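Local coordinates for protein probable acetyltransferase (Pseudomonas aeruginosa PAO1, PDB 2EUI) that probably transfers an acyl group, most likely the acetyl group of acetyl-coenzyme A, to a substrate not yet identified, as GNAT-family enzymes do, at residues K36-R41 with S47-A52; V117-S120 with A126-V129; E23-L28 with A90-V95; G62-Y67 with Q101-M106; R2-Q5 with E9-D12. One frame throughout, in Å; residues are numbered along the deposited sequence.

Contact 1: residues K36-R41 with S47-A52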
# COMPACT_ATOMS: atom_id res chain seq x y z
N LYS A 36 -9.36 -2.76 17.85
CA LYS A 36 -8.94 -4.09 17.41
C LYS A 36 -8.05 -3.99 16.17
O LYS A 36 -7.07 -4.72 16.06
CB LYS A 36 -10.16 -4.97 17.12
CG LYS A 36 -9.79 -6.41 16.79
CD LYS A 36 -8.69 -6.90 17.74
CE LYS A 36 -8.17 -8.30 17.41
NZ LYS A 36 -7.09 -8.74 18.35
N PHE A 37 -8.40 -3.08 15.26
CA PHE A 37 -7.64 -2.85 14.03
C PHE A 37 -6.20 -2.43 14.36
O PHE A 37 -5.24 -3.00 13.82
CB PHE A 37 -8.31 -1.75 13.19
CG PHE A 37 -7.57 -1.42 11.93
CD1 PHE A 37 -7.62 -2.26 10.83
CD2 PHE A 37 -6.79 -0.27 11.85
CE1 PHE A 37 -6.90 -1.98 9.67
CE2 PHE A 37 -6.06 0.03 10.70
CZ PHE A 37 -6.12 -0.83 9.60
N LEU A 38 -6.06 -1.45 15.24
CA LEU A 38 -4.76 -0.94 15.67
C LEU A 38 -3.93 -1.99 16.39
O LEU A 38 -2.70 -1.95 16.36
CB LEU A 38 -4.94 0.26 16.60
CG LEU A 38 -5.53 1.54 16.01
CD1 LEU A 38 -5.63 2.57 17.12
CD2 LEU A 38 -4.66 2.02 14.87
N GLU A 39 -4.60 -2.92 17.06
CA GLU A 39 -3.87 -3.94 17.77
C GLU A 39 -3.15 -4.82 16.75
O GLU A 39 -1.94 -5.00 16.83
CB GLU A 39 -4.83 -4.78 18.61
CG GLU A 39 -4.28 -5.18 19.96
CD GLU A 39 -5.05 -6.33 20.58
OE1 GLU A 39 -6.30 -6.28 20.57
OE2 GLU A 39 -4.40 -7.29 21.07
N LYS A 40 -3.89 -5.34 15.78
CA LYS A 40 -3.30 -6.18 14.76
C LYS A 40 -2.10 -5.51 14.12
O LYS A 40 -1.08 -6.16 13.89
CB LYS A 40 -4.32 -6.51 13.67
CG LYS A 40 -5.43 -7.40 14.14
CD LYS A 40 -6.24 -7.85 12.96
CE LYS A 40 -7.38 -8.74 13.41
NZ LYS A 40 -8.15 -9.23 12.24
N ARG A 41 -2.22 -4.22 13.85
CA ARG A 41 -1.14 -3.46 13.23
C ARG A 41 0.04 -3.29 14.17
O ARG A 41 1.19 -3.54 13.78
CB ARG A 41 -1.65 -2.10 12.75
CG ARG A 41 -1.55 -1.92 11.24
CD ARG A 41 -2.02 -3.17 10.50
NE ARG A 41 -3.47 -3.28 10.53
CZ ARG A 41 -4.15 -4.41 10.40
NH1 ARG A 41 -3.53 -5.57 10.22
NH2 ARG A 41 -5.47 -4.38 10.42
N SER A 47 2.74 -1.78 10.40
CA SER A 47 2.76 -0.37 10.07
C SER A 47 3.60 0.35 11.09
O SER A 47 3.90 -0.20 12.15
CB SER A 47 1.35 0.21 10.10
OG SER A 47 0.94 0.44 11.44
N VAL A 48 3.99 1.57 10.76
CA VAL A 48 4.78 2.39 11.66
C VAL A 48 3.85 3.54 12.02
O VAL A 48 3.36 4.24 11.14
CB VAL A 48 6.04 2.97 10.97
CG1 VAL A 48 6.81 3.84 11.95
CG2 VAL A 48 6.91 1.85 10.46
N ILE A 49 3.60 3.69 13.32
CA ILE A 49 2.74 4.75 13.82
C ILE A 49 3.55 5.71 14.68
O ILE A 49 4.11 5.32 15.69
CB ILE A 49 1.60 4.15 14.69
CG1 ILE A 49 0.64 3.38 13.79
CG2 ILE A 49 0.90 5.25 15.50
CD1 ILE A 49 -0.48 2.70 14.53
N TYR A 50 3.63 6.97 14.26
CA TYR A 50 4.37 7.96 15.04
C TYR A 50 3.39 8.75 15.90
O TYR A 50 2.30 9.09 15.46
CB TYR A 50 5.15 8.91 14.13
CG TYR A 50 6.30 8.26 13.41
CD1 TYR A 50 7.34 7.65 14.11
CD2 TYR A 50 6.34 8.22 12.02
CE1 TYR A 50 8.38 7.00 13.45
CE2 TYR A 50 7.37 7.58 11.34
CZ TYR A 50 8.39 6.97 12.06
OH TYR A 50 9.39 6.31 11.39
N LEU A 51 3.80 9.01 17.14
CA LEU A 51 2.99 9.74 18.10
C LEU A 51 3.67 11.03 18.55
O LEU A 51 4.82 11.00 18.98
CB LEU A 51 2.73 8.88 19.35
CG LEU A 51 2.08 7.51 19.17
CD1 LEU A 51 2.02 6.76 20.51
CD2 LEU A 51 0.70 7.69 18.58
N ALA A 52 2.95 12.14 18.45
CA ALA A 52 3.47 13.44 18.90
C ALA A 52 2.99 13.63 20.34
O ALA A 52 1.79 13.78 20.59
CB ALA A 52 2.93 14.58 18.01
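R41, on helix 31-44, packs on S47, just before strand 48-53, while L38 and I49 meet one turn further back along the helix. The closer part uses the aliphatic root of R41, not its charge. R41 CG comes within 3.4 Å of S47 OG, and the serine CB lies alongside the same methylene. S47 holds its hydroxyl between the backbone N and the carbonyl carbon (chi1 78°), which lifts the oxygen toward the helix; beyond it lies the amide of Q65 on strand 60-71. R41 then bends at chi2 (44°) and chi3 (75°), leading the guanidinium away from the strand. There it forms a salt bridge with E46 and a cation-pi contact with F70 of the second subunit, so one side chain serves both the fold and the dimer. The apolar part is looser: the branch end L38 CD2 reaches I49 CD1 at 4.2 Å, and helix 11-24 completes the packing, L11 and F18 touching L38 and L14 touching I49. On the solvent side of the helix, well clear of the strand, K36 NZ and E39 OE1 form a salt bridge whose hydrogen bond, at 3.4 Å, is weak, and E39 also pairs with R43. The pattern, a helix whose chain turns back into the next strand, so that its inner side lies over that strand, beside an earlier helix on the same face of the sheet, is that of the second helix and second strand of the GNAT fold.

Contact 2: residues V117-S120 with A126-V129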
# COMPACT_ATOMS: atom_id res chain seq x y z
N VAL A 117 0.74 8.56 -1.19
CA VAL A 117 -0.39 8.86 -0.34
C VAL A 117 -1.67 8.84 -1.16
O VAL A 117 -1.67 9.17 -2.34
CB VAL A 117 -0.24 10.25 0.35
CG1 VAL A 117 -0.34 11.35 -0.67
CG2 VAL A 117 -1.31 10.43 1.41
N SER A 118 -2.77 8.44 -0.54
CA SER A 118 -4.05 8.39 -1.22
C SER A 118 -5.09 8.95 -0.26
O SER A 118 -5.10 8.59 0.92
CB SER A 118 -4.38 6.94 -1.58
OG SER A 118 -5.54 6.86 -2.37
N THR A 119 -5.94 9.85 -0.76
CA THR A 119 -6.98 10.48 0.07
C THR A 119 -8.22 10.93 -0.72
O THR A 119 -8.17 11.13 -1.94
CB THR A 119 -6.39 11.67 0.84
OG1 THR A 119 -7.34 12.15 1.80
CG2 THR A 119 -6.04 12.80 -0.12
N SER A 120 -9.33 11.11 -0.01
CA SER A 120 -10.60 11.51 -0.61
C SER A 120 -10.55 12.78 -1.45
O SER A 120 -9.96 13.78 -1.05
CB SER A 120 -11.66 11.68 0.48
OG SER A 120 -12.84 12.29 -0.03
N ALA A 126 -6.86 18.39 3.76
CA ALA A 126 -5.94 17.25 3.80
C ALA A 126 -4.96 17.27 2.63
O ALA A 126 -3.74 17.12 2.82
CB ALA A 126 -6.74 15.95 3.79
N GLN A 127 -5.49 17.44 1.43
CA GLN A 127 -4.69 17.48 0.21
C GLN A 127 -3.71 18.64 0.19
O GLN A 127 -2.61 18.51 -0.34
CB GLN A 127 -5.61 17.59 -1.00
CG GLN A 127 -6.71 16.56 -1.03
CD GLN A 127 -7.72 16.85 -2.10
OE1 GLN A 127 -8.16 17.99 -2.25
NE2 GLN A 127 -8.13 15.83 -2.84
N LYS A 128 -4.12 19.77 0.74
CA LYS A 128 -3.27 20.95 0.77
C LYS A 128 -2.01 20.66 1.59
O LYS A 128 -0.89 20.94 1.17
CB LYS A 128 -4.02 22.14 1.36
CG LYS A 128 -3.39 23.49 1.04
CD LYS A 128 -3.54 24.50 2.18
CE LYS A 128 -2.65 24.12 3.36
NZ LYS A 128 -1.22 24.09 2.94
N VAL A 129 -2.21 20.11 2.78
CA VAL A 129 -1.12 19.76 3.68
C VAL A 129 -0.14 18.84 2.97
O VAL A 129 1.08 19.04 3.04
CB VAL A 129 -1.65 19.06 4.93
CG1 VAL A 129 -0.49 18.65 5.83
CG2 VAL A 129 -2.61 19.96 5.65
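Two first torsions bring T119 and Q127 together. In T119 the hydroxyl lies opposite the backbone N (chi1 -171°), which leaves the methyl CG2 in the remaining place between N and the carbonyl carbon, directed at the helix. Q127 starts with CG opposite its own carbonyl carbon (chi1 -51°) and runs out extended. The result is a simple apolar touch, T119 CG2 to Q127 CG at 3.9 Å, with the two side chains crossing obliquely. Further out, the glutamine amide passes close to the end of the strand: NE2 is 3.3 Å from S120 O, but the angle is too poor for a hydrogen bond. The T119 hydroxyl, 4.3 Å from A126 CB, is bonded instead to N123 in the intervening turn, and S120 OG takes the backbone N-H of D122. This is the passage from the fifth strand to the last helix of the GNAT fold, a short connection in which the polar side chains secure the turn. Along its edge V117-S120 pairs antiparallel with a strand of the second subunit, continuing the sheet across the dimer interface, and Y144 of that subunit packs on T119.

Contact 3: residues E23-L28 with A90-V95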
# COMPACT_ATOMS: atom_id res chain seq x y z
N GLU A 23 -13.79 9.46 12.68
CA GLU A 23 -15.06 10.16 12.78
C GLU A 23 -14.97 11.48 12.03
O GLU A 23 -15.90 11.86 11.31
CB GLU A 23 -15.41 10.42 14.24
CG GLU A 23 -15.59 9.17 15.05
CD GLU A 23 -15.96 9.48 16.49
OE1 GLU A 23 -15.20 10.20 17.17
OE2 GLU A 23 -17.02 8.98 16.94
N PHE A 24 -13.85 12.17 12.21
CA PHE A 24 -13.64 13.46 11.58
C PHE A 24 -13.71 13.39 10.06
O PHE A 24 -13.99 14.39 9.40
CB PHE A 24 -12.28 14.02 11.99
CG PHE A 24 -11.99 15.38 11.41
CD1 PHE A 24 -12.46 16.53 12.03
CD2 PHE A 24 -11.26 15.50 10.23
CE1 PHE A 24 -12.22 17.79 11.47
CE2 PHE A 24 -11.01 16.75 9.67
CZ PHE A 24 -11.49 17.90 10.29
N TYR A 25 -13.47 12.21 9.51
CA TYR A 25 -13.50 12.04 8.06
C TYR A 25 -14.73 11.31 7.51
O TYR A 25 -14.72 10.84 6.38
CB TYR A 25 -12.22 11.36 7.59
CG TYR A 25 -11.03 12.29 7.62
CD1 TYR A 25 -10.95 13.36 6.73
CD2 TYR A 25 -10.01 12.13 8.55
CE1 TYR A 25 -9.88 14.26 6.78
CE2 TYR A 25 -8.93 13.02 8.61
CZ TYR A 25 -8.87 14.08 7.73
OH TYR A 25 -7.80 14.94 7.76
N GLY A 26 -15.78 11.22 8.33
CA GLY A 26 -17.01 10.60 7.86
C GLY A 26 -17.30 9.15 8.14
O GLY A 26 -18.19 8.57 7.51
N MSE A 27 -16.59 8.54 9.07
CA MSE A 27 -16.87 7.15 9.35
C MSE A 27 -17.65 6.97 10.66
O MSE A 27 -17.75 7.89 11.49
CB MSE A 27 -15.56 6.37 9.38
CG MSE A 27 -14.60 6.67 8.24
SE MSE A 27 -15.32 6.47 6.45
CE MSE A 27 -14.58 8.07 5.76
N LEU A 28 -18.24 5.78 10.81
CA LEU A 28 -18.96 5.45 12.04
C LEU A 28 -17.80 5.16 13.00
O LEU A 28 -16.79 4.59 12.61
CB LEU A 28 -19.83 4.22 11.84
CG LEU A 28 -21.32 4.47 11.63
CD1 LEU A 28 -21.59 5.07 10.27
CD2 LEU A 28 -22.04 3.15 11.76
N ALA A 90 -4.83 20.63 20.06
CA ALA A 90 -3.49 20.83 19.51
C ALA A 90 -3.59 21.64 18.22
O ALA A 90 -4.61 21.61 17.53
CB ALA A 90 -2.84 19.48 19.23
N ARG A 91 -2.53 22.38 17.91
CA ARG A 91 -2.51 23.17 16.69
C ARG A 91 -2.15 22.24 15.54
O ARG A 91 -1.06 21.67 15.52
CB ARG A 91 -1.47 24.29 16.80
CG ARG A 91 -0.71 24.22 18.09
CD ARG A 91 0.17 25.41 18.30
NE ARG A 91 0.95 25.22 19.52
CZ ARG A 91 1.85 26.07 19.98
NH1 ARG A 91 2.10 27.20 19.32
NH2 ARG A 91 2.51 25.79 21.10
N ARG A 92 -3.09 22.10 14.61
CA ARG A 92 -2.93 21.25 13.44
C ARG A 92 -1.54 21.29 12.81
O ARG A 92 -0.76 20.34 12.93
CB ARG A 92 -4.00 21.61 12.40
CG ARG A 92 -3.90 20.86 11.07
CD ARG A 92 -5.29 20.70 10.42
NE ARG A 92 -5.22 20.07 9.09
CZ ARG A 92 -6.22 19.41 8.52
NH1 ARG A 92 -7.39 19.28 9.15
NH2 ARG A 92 -6.07 18.87 7.31
N GLN A 93 -1.24 22.39 12.13
CA GLN A 93 0.03 22.58 11.43
C GLN A 93 1.30 22.29 12.23
O GLN A 93 2.10 21.44 11.83
CB GLN A 93 0.09 24.00 10.85
CG GLN A 93 1.37 24.30 10.07
CD GLN A 93 1.15 25.33 8.98
OE1 GLN A 93 0.42 26.32 9.17
NE2 GLN A 93 1.79 25.13 7.83
N LEU A 94 1.50 23.00 13.33
CA LEU A 94 2.68 22.78 14.16
C LEU A 94 2.97 21.29 14.41
O LEU A 94 4.11 20.83 14.24
CB LEU A 94 2.50 23.50 15.50
CG LEU A 94 3.55 23.19 16.58
CD1 LEU A 94 4.94 23.47 16.03
CD2 LEU A 94 3.28 24.02 17.82
N VAL A 95 1.94 20.53 14.79
CA VAL A 95 2.07 19.11 15.08
C VAL A 95 2.08 18.22 13.84
O VAL A 95 2.87 17.27 13.75
CB VAL A 95 0.96 18.63 16.05
CG1 VAL A 95 0.84 17.10 16.04
CG2 VAL A 95 1.27 19.12 17.46
O HOH W 1 -8.64 18.15 6.95
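R92 reaches out to F24 and Y25 where the C-terminal end of helix 11-24, closed by a Schellman motif, faces the start of helix 92-109. In the GNAT fold the beginning of the latter helix borders the place where the pyrophosphate of coenzyme A usually binds, so this surface probably lies near the cofactor site. The first shell is sparse. R92 NH1 is 4.4 Å from F24 CE2, the ring carbon lying at the edge of the guanidinium and near its plane. R92 NH2 stays 4.3 Å from Y25 OH, and a water spans that separation: NH2 donates to it at 2.7 Å, while its link to Y25 OH, at 3.4 Å, is weak. The same water sits at the edge of both the guanidinium and the F24 ring, in the plane of each. R92 gets there by an almost fully extended chain (chi1 176°), and V125 and V129 of helix 124-131 lie against it. The two aromatic residues position each other, since F24 CD2 stands 3.6 Å above the Y25 ring, over its centre. Y25 is further framed by Y21, whose ring plane is inclined by about 70°, by N123, and by L73 of the second subunit. Behind the arginine, R91 occupies the N-cap position, and its carbonyl receives the amide of V95. Behind the aromatics, G26 takes positive phi as the C' residue; M27 N turns back to R22 O, and G26 N donates to E23 O at 3.1 Å.

Contact 4: residues G62-Y67 with Q101-M106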
# COMPACT_ATOMS: atom_id res chain seq x y z
N GLY A 62 -1.22 14.29 18.51
CA GLY A 62 -1.51 13.89 17.15
C GLY A 62 -0.77 12.60 16.83
O GLY A 62 0.04 12.11 17.62
N PHE A 63 -1.06 12.03 15.67
CA PHE A 63 -0.39 10.81 15.31
C PHE A 63 -0.30 10.66 13.80
O PHE A 63 -0.99 11.33 13.04
CB PHE A 63 -1.11 9.62 15.93
CG PHE A 63 -2.38 9.27 15.25
CD1 PHE A 63 -2.39 8.44 14.14
CD2 PHE A 63 -3.58 9.84 15.66
CE1 PHE A 63 -3.56 8.18 13.45
CE2 PHE A 63 -4.76 9.58 14.97
CZ PHE A 63 -4.75 8.75 13.87
N CYS A 64 0.56 9.75 13.37
CA CYS A 64 0.78 9.49 11.96
C CYS A 64 0.93 7.98 11.70
O CYS A 64 1.42 7.25 12.56
CB CYS A 64 2.05 10.26 11.55
SG CYS A 64 2.69 9.87 9.95
N GLN A 65 0.48 7.52 10.54
CA GLN A 65 0.62 6.10 10.22
C GLN A 65 1.05 5.87 8.77
O GLN A 65 0.52 6.47 7.83
CB GLN A 65 -0.67 5.31 10.50
CG GLN A 65 -0.50 3.80 10.32
CD GLN A 65 -1.71 3.00 10.83
OE1 GLN A 65 -2.87 3.30 10.50
NE2 GLN A 65 -1.44 1.97 11.62
N LEU A 66 2.04 5.00 8.62
CA LEU A 66 2.55 4.67 7.31
C LEU A 66 2.53 3.16 7.18
O LEU A 66 2.69 2.45 8.16
CB LEU A 66 3.98 5.18 7.14
CG LEU A 66 4.26 6.68 7.31
CD1 LEU A 66 4.41 7.03 8.78
CD2 LEU A 66 5.54 7.02 6.59
N TYR A 67 2.31 2.68 5.96
CA TYR A 67 2.33 1.24 5.70
C TYR A 67 3.52 0.91 4.82
O TYR A 67 3.72 1.52 3.78
CB TYR A 67 1.05 0.79 5.00
CG TYR A 67 -0.20 1.02 5.81
CD1 TYR A 67 -0.24 0.69 7.16
CD2 TYR A 67 -1.33 1.59 5.23
CE1 TYR A 67 -1.39 0.92 7.93
CE2 TYR A 67 -2.49 1.82 5.98
CZ TYR A 67 -2.50 1.49 7.33
OH TYR A 67 -3.64 1.70 8.07
N GLN A 101 7.53 15.41 8.98
CA GLN A 101 8.96 15.56 8.78
C GLN A 101 9.68 14.33 9.32
O GLN A 101 10.51 13.73 8.63
CB GLN A 101 9.49 16.79 9.50
CG GLN A 101 10.99 16.96 9.38
CD GLN A 101 11.59 17.52 10.64
OE1 GLN A 101 11.43 16.95 11.72
NE2 GLN A 101 12.29 18.65 10.52
N HIS A 102 9.36 13.96 10.55
CA HIS A 102 9.98 12.79 11.16
C HIS A 102 9.73 11.58 10.25
O HIS A 102 10.62 10.75 10.04
CB HIS A 102 9.36 12.57 12.54
CG HIS A 102 10.10 11.60 13.40
ND1 HIS A 102 9.99 10.23 13.26
CD2 HIS A 102 10.97 11.80 14.42
CE1 HIS A 102 10.76 9.63 14.15
NE2 HIS A 102 11.36 10.56 14.87
N ALA A 103 8.52 11.50 9.70
CA ALA A 103 8.13 10.40 8.82
C ALA A 103 8.94 10.42 7.53
O ALA A 103 9.43 9.38 7.09
CB ALA A 103 6.64 10.48 8.50
N LYS A 104 9.08 11.60 6.92
CA LYS A 104 9.84 11.71 5.68
C LYS A 104 11.31 11.40 5.91
O LYS A 104 11.95 10.74 5.08
CB LYS A 104 9.69 13.11 5.07
CG LYS A 104 10.42 13.24 3.75
CD LYS A 104 10.18 14.56 3.04
CE LYS A 104 11.11 14.66 1.83
NZ LYS A 104 11.02 15.96 1.09
N GLN A 105 11.86 11.86 7.03
CA GLN A 105 13.26 11.60 7.33
C GLN A 105 13.45 10.10 7.51
O GLN A 105 14.54 9.57 7.26
CB GLN A 105 13.69 12.35 8.59
CG GLN A 105 13.61 13.87 8.46
CD GLN A 105 14.69 14.48 7.56
OE1 GLN A 105 15.76 14.89 8.04
NE2 GLN A 105 14.41 14.54 6.26
N MSE A 106 12.40 9.41 7.94
CA MSE A 106 12.51 7.97 8.11
C MSE A 106 12.58 7.30 6.74
O MSE A 106 13.44 6.45 6.52
CB MSE A 106 11.33 7.42 8.91
CG MSE A 106 11.38 5.91 9.13
SE MSE A 106 10.26 4.91 7.92
CE MSE A 106 11.51 4.58 6.58
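Where C64 and L66 meet A103 there is no flat group at all; the rings stand round the contact instead. The H102 imidazole meets Y50 of the adjoining strand edge-to-face, on the helix side of the sheet, whereas the Y67 ring, pointing to the other side, meets F70 of the second subunit in the same T-shaped manner. Between them the contact proper rests on one methyl. L66 places CG beside the backbone N (chi1 -58°), and its branches fork round A103 so that CD1 and CD2 each lie 4.1 Å from A103 CB. Two residues earlier on the same strand, C64 SG approaches the same carbon at 4.3 Å. The short side chain of A103 lets the helix lie close over the strand, with 8.0 Å between C64 CA and A103 CA. L81 of strand 76-86 touches both strand residues, and Y50 flanks L66 from the opposite neighbour. Helix 92-109 makes the beta-alpha-beta crossover of the GNAT fold, linking parallel strands 76-86 and 112-120 and lying across the middle of the sheet. All three touching groups are apolar and buried, so the contact depends on shape and dispersion rather than on directional bonds.

Contact 5: residues R2-Q5 with E9-D12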
# COMPACT_ATOMS: atom_id res chain seq x y z
N ARG A 2 7.69 16.21 21.04
CA ARG A 2 8.44 14.97 21.05
C ARG A 2 7.69 13.91 20.24
O ARG A 2 6.47 13.78 20.35
CB ARG A 2 8.67 14.52 22.49
CG ARG A 2 9.36 13.18 22.64
CD ARG A 2 9.60 12.88 24.11
NE ARG A 2 8.47 13.34 24.91
CZ ARG A 2 7.84 12.60 25.82
NH1 ARG A 2 8.23 11.35 26.05
NH2 ARG A 2 6.80 13.09 26.47
N ILE A 3 8.43 13.18 19.41
CA ILE A 3 7.85 12.13 18.58
C ILE A 3 8.32 10.78 19.09
O ILE A 3 9.49 10.62 19.44
CB ILE A 3 8.25 12.27 17.10
CG1 ILE A 3 7.93 13.68 16.59
CG2 ILE A 3 7.53 11.21 16.27
CD1 ILE A 3 6.50 14.12 16.82
N VAL A 4 7.42 9.81 19.11
CA VAL A 4 7.75 8.48 19.59
C VAL A 4 7.02 7.41 18.77
O VAL A 4 5.88 7.62 18.34
CB VAL A 4 7.37 8.35 21.09
CG1 VAL A 4 6.88 6.94 21.41
CG2 VAL A 4 8.57 8.70 21.94
N GLN A 5 7.66 6.27 18.55
CA GLN A 5 7.00 5.22 17.80
C GLN A 5 6.01 4.44 18.66
O GLN A 5 6.35 3.95 19.74
CB GLN A 5 8.00 4.25 17.19
CG GLN A 5 7.35 3.11 16.42
CD GLN A 5 8.18 2.65 15.24
OE1 GLN A 5 9.32 3.07 15.08
NE2 GLN A 5 7.62 1.78 14.42
N GLU A 9 2.07 -0.76 23.93
CA GLU A 9 1.87 0.01 25.15
C GLU A 9 0.95 1.19 24.96
O GLU A 9 0.09 1.45 25.81
CB GLU A 9 3.20 0.56 25.68
CG GLU A 9 4.30 -0.45 25.92
CD GLU A 9 5.67 0.22 26.04
OE1 GLU A 9 5.81 1.11 26.91
OE2 GLU A 9 6.60 -0.12 25.27
N HIS A 10 1.12 1.92 23.86
CA HIS A 10 0.31 3.11 23.60
C HIS A 10 -1.10 2.87 23.09
O HIS A 10 -1.88 3.82 22.96
CB HIS A 10 1.05 4.01 22.61
CG HIS A 10 2.49 4.20 22.93
ND1 HIS A 10 3.44 3.22 22.70
CD2 HIS A 10 3.15 5.23 23.49
CE1 HIS A 10 4.62 3.65 23.11
NE2 HIS A 10 4.47 4.87 23.60
N LEU A 11 -1.45 1.61 22.81
CA LEU A 11 -2.77 1.30 22.28
C LEU A 11 -3.91 2.06 22.95
O LEU A 11 -4.72 2.69 22.27
CB LEU A 11 -3.04 -0.20 22.33
CG LEU A 11 -4.35 -0.62 21.64
CD1 LEU A 11 -4.34 -0.21 20.18
CD2 LEU A 11 -4.51 -2.11 21.74
N ASP A 12 -3.98 2.01 24.27
CA ASP A 12 -5.06 2.71 24.97
C ASP A 12 -4.97 4.23 24.85
O ASP A 12 -5.99 4.92 24.89
CB ASP A 12 -5.09 2.33 26.45
CG ASP A 12 -5.60 0.92 26.68
OD1 ASP A 12 -6.61 0.53 26.05
OD2 ASP A 12 -4.99 0.20 27.51
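V4 and Q5 end a strand that faces H10 across a short turn, the nearest backbone approach being 9.1 Å between Q5 CA and H10 CA. That separation is bridged chiefly by the imidazole. H10 keeps CG opposite its carbonyl carbon (chi1 -46°), and the ring swings back toward the strand, its far corner meeting two quite different groups. NE2 lies 3.9 Å from the methyl V4 CG1, the two side chains crossing at about a right angle, and CE1 comes to 3.8 Å from the backbone oxygen Q5 O; both partners stand oblique to the ring, at van der Waals range. This is the first strand and the entry to the first helix of the GNAT fold, and T7 lies in the turn between them. T7 does much to hold it: its backbone N-H donates to H10 ND1, which fixes the rotation of the imidazole, and its hydroxyl is bonded to E9 OE2. Inward, L51 of strand 48-53 touches the H10 ring and also exchanges a backbone hydrogen bond with V4, so the histidine rests on two neighbouring strands at once. Further along the helix, L11 turns to helix 31-44, and D12 forms a salt bridge with R35 there.

Overall arrangement
Contacts 1 and 4 are buried and share the sheet: strands 48-53 and 60-71 are neighbours, and helices 31-44 and 92-109 cover its two faces. Contact 5 adds the edge strand 2-5, next to 48-53 in the sheet, but lies at the surface. Contact 3 is also a surface contact, and shares helix 92-109 with contact 4 and helix 11-24 with contact 5. Contact 2, partly buried, lies across the chain's centre from contact 1, where its strand pairs with one of the second subunit, yet touches contact 3 through R92. Contact 4 is wholly apolar, contacts 1, 2 and 5 mix apolar touches with polar atoms bonded elsewhere, and contact 3 involves a water.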